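PDB 1Y55: avidin-related protein 4/5 from Gallus gallus, which binds biotin with high affinity as a thermostable homotetrameric relative of egg-white avidin. Local coordinates for residues Gly87-Ser99 and Lys109-Leu121. The protein carries 1 engineered substitution. Sequence-based numbering, arbitrary orientation. Where two conformers were deposited one is given.
Sequences GKEVLKTMWLLRS and KATRVGYNNFTRL. With BTN (biotin), chain C.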
loop_
_atom_site.group_PDB
_atom_site.type_symbol
_atom_site.label_atom_id
_atom_site.label_comp_id
_atom_site.label_asym_id
_atom_site.label_seq_id
_atom_site.Cartn_x
_atom_site.Cartn_y
_atom_site.Cartn_z
ATOM N N GLY A 87 -12.720 15.803 -23.074
ATOM C CA GLY A 87 -13.878 15.423 -22.296
ATOM C C GLY A 87 -13.924 13.960 -21.906
ATOM O O GLY A 87 -14.917 13.518 -21.334
ATOM N N LYS A 88 -12.881 13.198 -22.213
ATOM C CA LYS A 88 -12.865 11.789 -21.833
ATOM C C LYS A 88 -12.500 11.620 -20.360
ATOM O O LYS A 88 -11.610 12.295 -19.848
ATOM C CB LYS A 88 -11.878 11.022 -22.693
ATOM C CG LYS A 88 -11.950 9.518 -22.509
ATOM C CD LYS A 88 -10.943 8.843 -23.428
ATOM C CE LYS A 88 -9.541 8.898 -22.853
ATOM N NZ LYS A 88 -9.179 7.682 -22.070
ATOM N N GLU A 89 -13.201 10.706 -19.695
ATOM C CA GLU A 89 -13.036 10.478 -18.265
ATOM C C GLU A 89 -12.275 9.197 -17.970
ATOM O O GLU A 89 -12.485 8.162 -18.596
ATOM C CB GLU A 89 -14.403 10.432 -17.588
ATOM C CG GLU A 89 -15.085 11.789 -17.665
ATOM C CD GLU A 89 -16.508 11.822 -17.153
ATOM O OE1 GLU A 89 -17.137 10.776 -17.084
ATOM O OE2 GLU A 89 -17.002 12.913 -16.839
ATOM N N VAL A 90 -11.377 9.281 -17.006
ATOM C CA VAL A 90 -10.629 8.133 -16.511
ATOM C C VAL A 90 -10.698 8.162 -14.996
ATOM O O VAL A 90 -10.530 9.214 -14.377
ATOM C CB VAL A 90 -9.135 8.190 -16.950
ATOM C CG1 VAL A 90 -8.307 7.081 -16.296
ATOM C CG2 VAL A 90 -8.997 8.123 -18.473
ATOM N N LEU A 91 -10.933 7.000 -14.398
ATOM C CA LEU A 91 -10.736 6.840 -12.955
ATOM C C LEU A 91 -9.377 6.211 -12.721
ATOM O O LEU A 91 -9.117 5.104 -13.198
ATOM C CB LEU A 91 -11.793 5.966 -12.288
ATOM C CG LEU A 91 -13.249 6.223 -12.645
ATOM C CD1 LEU A 91 -14.145 5.273 -11.886
ATOM C CD2 LEU A 91 -13.627 7.669 -12.372
ATOM N N LYS A 92 -8.518 6.902 -11.978
ATOM C CA LYS A 92 -7.259 6.343 -11.506
ATOM C C LYS A 92 -7.495 5.918 -10.065
ATOM O O LYS A 92 -7.915 6.735 -9.251
ATOM C CB LYS A 92 -6.149 7.396 -11.575
ATOM C CG LYS A 92 -5.823 7.875 -12.982
ATOM C CD LYS A 92 -5.152 6.816 -13.834
ATOM C CE LYS A 92 -3.691 6.603 -13.453
ATOM N NZ LYS A 92 -3.031 5.587 -14.303
ATOM N N THR A 93 -7.274 4.647 -9.759
ATOM C CA THR A 93 -7.530 4.123 -8.429
ATOM C C THR A 93 -6.411 3.255 -7.902
ATOM O O THR A 93 -5.620 2.659 -8.651
ATOM C CB THR A 93 -8.840 3.284 -8.360
ATOM O OG1 THR A 93 -8.669 1.998 -8.975
ATOM C CG2 THR A 93 -9.999 3.983 -9.028
ATOM N N MET A 94 -6.460 3.116 -6.594
ATOM C CA MET A 94 -5.707 2.119 -5.910
ATOM C C MET A 94 -6.606 1.462 -4.895
ATOM O O MET A 94 -7.579 2.057 -4.415
ATOM C CB MET A 94 -4.478 2.765 -5.297
ATOM C CG MET A 94 -3.561 3.255 -6.416
ATOM S SD MET A 94 -2.052 3.821 -5.962
ATOM C CE MET A 94 -1.387 1.919 -5.514
ATOM N N TRP A 95 -6.265 0.224 -4.564
ATOM C CA TRP A 95 -7.148 -0.607 -3.773
ATOM C C TRP A 95 -6.386 -1.380 -2.719
ATOM O O TRP A 95 -5.192 -1.670 -2.850
ATOM C CB TRP A 95 -7.990 -1.553 -4.658
ATOM C CG TRP A 95 -7.233 -2.412 -5.619
ATOM C CD1 TRP A 95 -7.105 -2.203 -6.964
ATOM C CD2 TRP A 95 -6.541 -3.644 -5.342
ATOM N NE1 TRP A 95 -6.376 -3.217 -7.534
ATOM C CE2 TRP A 95 -6.024 -4.116 -6.561
ATOM C CE3 TRP A 95 -6.347 -4.417 -4.190
ATOM C CZ2 TRP A 95 -5.302 -5.318 -6.656
ATOM C CZ3 TRP A 95 -5.619 -5.607 -4.285
ATOM C CH2 TRP A 95 -5.103 -6.036 -5.509
ATOM N N LEU A 96 -7.140 -1.738 -1.670
ATOM C CA LEU A 96 -6.710 -2.692 -0.640
ATOM C C LEU A 96 -7.758 -3.804 -0.591
ATOM O O LEU A 96 -8.950 -3.528 -0.458
ATOM C CB LEU A 96 -6.613 -2.048 0.738
ATOM C CG LEU A 96 -5.578 -0.938 0.882
ATOM C CD1 LEU A 96 -5.734 -0.269 2.239
ATOM C CD2 LEU A 96 -4.155 -1.436 0.694
ATOM N N LEU A 97 -7.293 -5.048 -0.691
ATOM C CA LEU A 97 -8.119 -6.250 -0.647
ATOM C C LEU A 97 -7.813 -6.950 0.678
ATOM O O LEU A 97 -6.694 -7.439 0.887
ATOM C CB LEU A 97 -7.806 -7.143 -1.843
ATOM C CG LEU A 97 -8.304 -8.587 -1.836
ATOM C CD1 LEU A 97 -9.783 -8.743 -1.594
ATOM C CD2 LEU A 97 -7.948 -9.236 -3.161
ATOM N N ARG A 98 -8.800 -6.948 1.569
ATOM C CA ARG A 98 -8.683 -7.554 2.888
ATOM C C ARG A 98 -9.280 -8.957 2.874
ATOM O O ARG A 98 -10.468 -9.135 2.583
ATOM C CB ARG A 98 -9.435 -6.703 3.906
ATOM C CG ARG A 98 -9.485 -7.331 5.298
ATOM C CD ARG A 98 -8.154 -7.377 5.977
ATOM N NE ARG A 98 -8.137 -8.303 7.106
ATOM C CZ ARG A 98 -7.332 -8.179 8.161
ATOM N NH1 ARG A 98 -6.606 -7.090 8.355
ATOM N NH2 ARG A 98 -7.283 -9.151 9.051
ATOM N N SER A 99 -8.446 -9.940 3.193
ATOM C CA SER A 99 -8.901 -11.297 3.421
ATOM C C SER A 99 -9.251 -11.508 4.891
ATOM O O SER A 99 -8.734 -10.858 5.794
ATOM C CB SER A 99 -7.792 -12.288 3.051
ATOM O OG SER A 99 -7.439 -12.225 1.684
ATOM N N LYS A 109 -0.679 -10.904 7.190
ATOM C CA LYS A 109 -0.742 -11.419 5.821
ATOM C C LYS A 109 -2.069 -11.149 5.118
ATOM O O LYS A 109 -2.312 -11.707 4.044
ATOM C CB LYS A 109 -0.459 -12.933 5.812
ATOM C CG LYS A 109 -1.632 -13.825 6.231
ATOM C CD LYS A 109 -1.151 -15.177 6.737
ATOM C CE LYS A 109 -0.523 -15.997 5.623
ATOM N NZ LYS A 109 -1.477 -16.240 4.514
ATOM N N ALA A 110 -2.937 -10.342 5.722
ATOM C CA ALA A 110 -4.318 -10.255 5.272
ATOM C C ALA A 110 -4.639 -9.184 4.233
ATOM O O ALA A 110 -5.790 -9.122 3.801
ATOM C CB ALA A 110 -5.243 -10.094 6.474
ATOM N N THR A 111 -3.686 -8.331 3.853
ATOM C CA THR A 111 -4.010 -7.182 3.003
ATOM C C THR A 111 -3.148 -7.130 1.748
ATOM O O THR A 111 -1.928 -6.983 1.820
ATOM C CB THR A 111 -3.873 -5.869 3.784
ATOM O OG1 THR A 111 -4.666 -5.942 4.976
ATOM C CG2 THR A 111 -4.414 -4.711 2.976
ATOM N N ARG A 112 -3.804 -7.232 0.593
ATOM C CA ARG A 112 -3.170 -7.057 -0.711
ATOM C C ARG A 112 -3.454 -5.634 -1.224
ATOM O O ARG A 112 -4.457 -5.011 -0.845
ATOM C CB ARG A 112 -3.666 -8.109 -1.705
ATOM C CG ARG A 112 -2.994 -9.461 -1.471
ATOM C CD ARG A 112 -3.589 -10.627 -2.213
ATOM N NE ARG A 112 -4.916 -10.952 -1.710
ATOM C CZ ARG A 112 -5.664 -11.955 -2.162
ATOM N NH1 ARG A 112 -5.245 -12.735 -3.152
ATOM N NH2 ARG A 112 -6.865 -12.155 -1.636
ATOM N N VAL A 113 -2.557 -5.139 -2.060
ATOM C CA VAL A 113 -2.644 -3.801 -2.607
ATOM C C VAL A 113 -2.457 -3.856 -4.122
ATOM O O VAL A 113 -1.718 -4.683 -4.642
ATOM C CB VAL A 113 -1.601 -2.852 -1.931
ATOM C CG1 VAL A 113 -0.166 -3.314 -2.155
ATOM C CG2 VAL A 113 -1.777 -1.401 -2.355
ATOM N N GLY A 114 -3.081 -2.927 -4.821
ATOM C CA GLY A 114 -2.894 -2.799 -6.253
ATOM C C GLY A 114 -3.517 -1.537 -6.812
ATOM O O GLY A 114 -3.921 -0.639 -6.067
ATOM N N TYR A 115 -3.573 -1.492 -8.138
ATOM C CA TYR A 115 -4.097 -0.347 -8.874
ATOM C C TYR A 115 -5.194 -0.789 -9.810
ATOM O O TYR A 115 -5.309 -1.956 -10.155
ATOM C CB TYR A 115 -3.005 0.368 -9.679
ATOM C CG TYR A 115 -2.506 -0.328 -10.914
ATOM C CD1 TYR A 115 -3.041 -0.032 -12.168
ATOM C CD2 TYR A 115 -1.474 -1.251 -10.856
ATOM C CE1 TYR A 115 -2.552 -0.626 -13.316
ATOM C CE2 TYR A 115 -0.976 -1.840 -12.000
ATOM C CZ TYR A 115 -1.506 -1.515 -13.222
ATOM O OH TYR A 115 -0.984 -2.114 -14.342
ATOM N N ASN A 116 -5.985 0.154 -10.299
ATOM C CA ASN A 116 -6.845 -0.096 -11.436
ATOM C C ASN A 116 -7.174 1.215 -12.121
ATOM O O ASN A 116 -7.538 2.192 -11.473
ATOM C CB ASN A 116 -8.183 -0.761 -11.052
ATOM C CG ASN A 116 -8.115 -2.272 -10.895
ATOM O OD1 ASN A 116 -8.524 -2.801 -9.859
ATOM N ND2 ASN A 116 -7.691 -2.972 -11.943
ATOM N N ASN A 117 -7.124 1.199 -13.447
ATOM C CA ASN A 117 -7.555 2.312 -14.274
ATOM C C ASN A 117 -8.877 1.952 -14.907
ATOM O O ASN A 117 -9.001 0.873 -15.477
ATOM C CB ASN A 117 -6.476 2.565 -15.330
ATOM C CG ASN A 117 -5.104 2.825 -14.690
ATOM O OD1 ASN A 117 -5.012 3.615 -13.783
ATOM N ND2 ASN A 117 -4.065 2.142 -15.147
ATOM N N PHE A 118 -9.869 2.836 -14.789
ATOM C CA PHE A 118 -11.201 2.583 -15.334
ATOM C C PHE A 118 -11.517 3.614 -16.416
ATOM O O PHE A 118 -11.193 4.798 -16.292
ATOM C CB PHE A 118 -12.323 2.708 -14.281
ATOM C CG PHE A 118 -12.280 1.703 -13.142
ATOM C CD1 PHE A 118 -13.204 0.667 -13.083
ATOM C CD2 PHE A 118 -11.384 1.835 -12.094
ATOM C CE1 PHE A 118 -13.224 -0.232 -12.016
ATOM C CE2 PHE A 118 -11.398 0.941 -11.031
ATOM C CZ PHE A 118 -12.321 -0.087 -10.986
ATOM N N THR A 119 -12.217 3.143 -17.451
ATOM C CA THR A 119 -12.796 4.014 -18.463
ATOM C C THR A 119 -14.250 3.610 -18.678
ATOM O O THR A 119 -14.679 2.531 -18.297
ATOM C CB THR A 119 -12.013 3.942 -19.784
ATOM O OG1 THR A 119 -11.937 2.587 -20.228
ATOM C CG2 THR A 119 -10.566 4.440 -19.621
ATOM N N ARG A 120 -15.020 4.504 -19.284
ATOM C CA ARG A 120 -16.450 4.272 -19.430
ATOM C C ARG A 120 -16.752 3.184 -20.436
ATOM O O ARG A 120 -16.075 3.037 -21.451
ATOM C CB ARG A 120 -17.174 5.563 -19.833
ATOM C CG ARG A 120 -17.290 6.560 -18.686
ATOM C CD ARG A 120 -18.305 7.663 -18.958
ATOM N NE ARG A 120 -18.398 8.657 -17.895
ATOM C CZ ARG A 120 -19.112 8.532 -16.768
ATOM N NH1 ARG A 120 -19.137 9.515 -15.884
ATOM N NH2 ARG A 120 -19.774 7.420 -16.498
ATOM N N LEU A 121 -17.778 2.408 -20.160
ATOM C CA LEU A 121 -18.075 1.346 -21.104
ATOM C C LEU A 121 -18.459 1.914 -22.473
ATOM O O LEU A 121 -17.896 1.507 -23.502
ATOM C CB LEU A 121 -19.087 0.347 -20.547
ATOM C CG LEU A 121 -19.539 -0.663 -21.601
ATOM C CD1 LEU A 121 -18.402 -1.608 -21.925
ATOM C CD2 LEU A 121 -20.765 -1.437 -21.183
HETATM C C11 BTN C . -12.026 -12.430 -3.863
HETATM O O11 BTN C . -10.971 -12.849 -4.623
HETATM O O12 BTN C . -12.430 -13.109 -2.837
HETATM C C10 BTN C . -12.753 -11.197 -4.174
HETATM C C9 BTN C . -12.458 -10.599 -5.529
HETATM C C8 BTN C . -11.264 -9.650 -5.495
HETATM C C7 BTN C . -10.998 -9.042 -6.877
HETATM C C2 BTN C . -9.914 -7.929 -6.861
HETATM S S1 BTN C . -10.395 -6.420 -6.073
HETATM C C6 BTN C . -8.872 -5.669 -6.680
HETATM C C5 BTN C . -8.719 -6.169 -8.115
HETATM N N1 BTN C . -9.427 -5.352 -9.084
HETATM C C3 BTN C . -10.396 -6.042 -9.662
HETATM O O3 BTN C . -11.199 -5.530 -10.579
HETATM N N2 BTN C . -10.457 -7.281 -9.218
HETATM C C4 BTN C . -9.401 -7.541 -8.253
HETATM O O HOH W 1 -13.800 6.876 -20.529
HETATM O O HOH W 2 -4.540 3.595 -11.116
HETATM O O HOH W 3 -6.008 -10.154 0.796
HETATM O O HOH W 4 -6.264 -4.585 6.800
#
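Trp-95 lies flat between Gly-114 of the adjacent strand and the bound biotin, in the antiparallel pairing of strands 89-98 and 111-120, the last two of the eight-stranded avidin β-barrel. Its CG stands between the backbone N and the carbonyl carbon (chi1 53°), folding the indole back across the neighbouring strand. Gly-114 CA makes a CH-pi contact over one face, 3.7 Å from the centroid of the six-membered ring of Trp-95; a β-carbon there would run into Trp-95 CZ2. Over the opposite face sits biotin C6, 3.2 Å from Trp-95 CE2, while Trp-95 NE1 gives a weak hydrogen bond to Tyr-115 O. With alanine in place of Trp-95, biotin C6 and Gly-114 CA would probably lose the ring between them, leaving a gap in the pocket wall. Beside the indole, Asn-116 turns its amide plane 28° from the ring and takes biotin N1 on OD1 at 2.8 Å, nearly straight at 168°; its ND2 is held by Asn-13. Toward the C-terminal end of strand 89-98, Leu-97 CD2 rests on the guanidinium face of Arg-112, which forms a salt bridge with Asp-39. At the opposite end of the pair, Arg-120, in the conformer given, grips Glu-89 side-on, NE and NH1 both converging on OE1. Asn-116 O receives both N and OG1 of Thr-93, whose hydroxyl also meets the Phe-118 ring edge in plane; Thr-93 OG1 lies 2.7 Å from Asn-116 O.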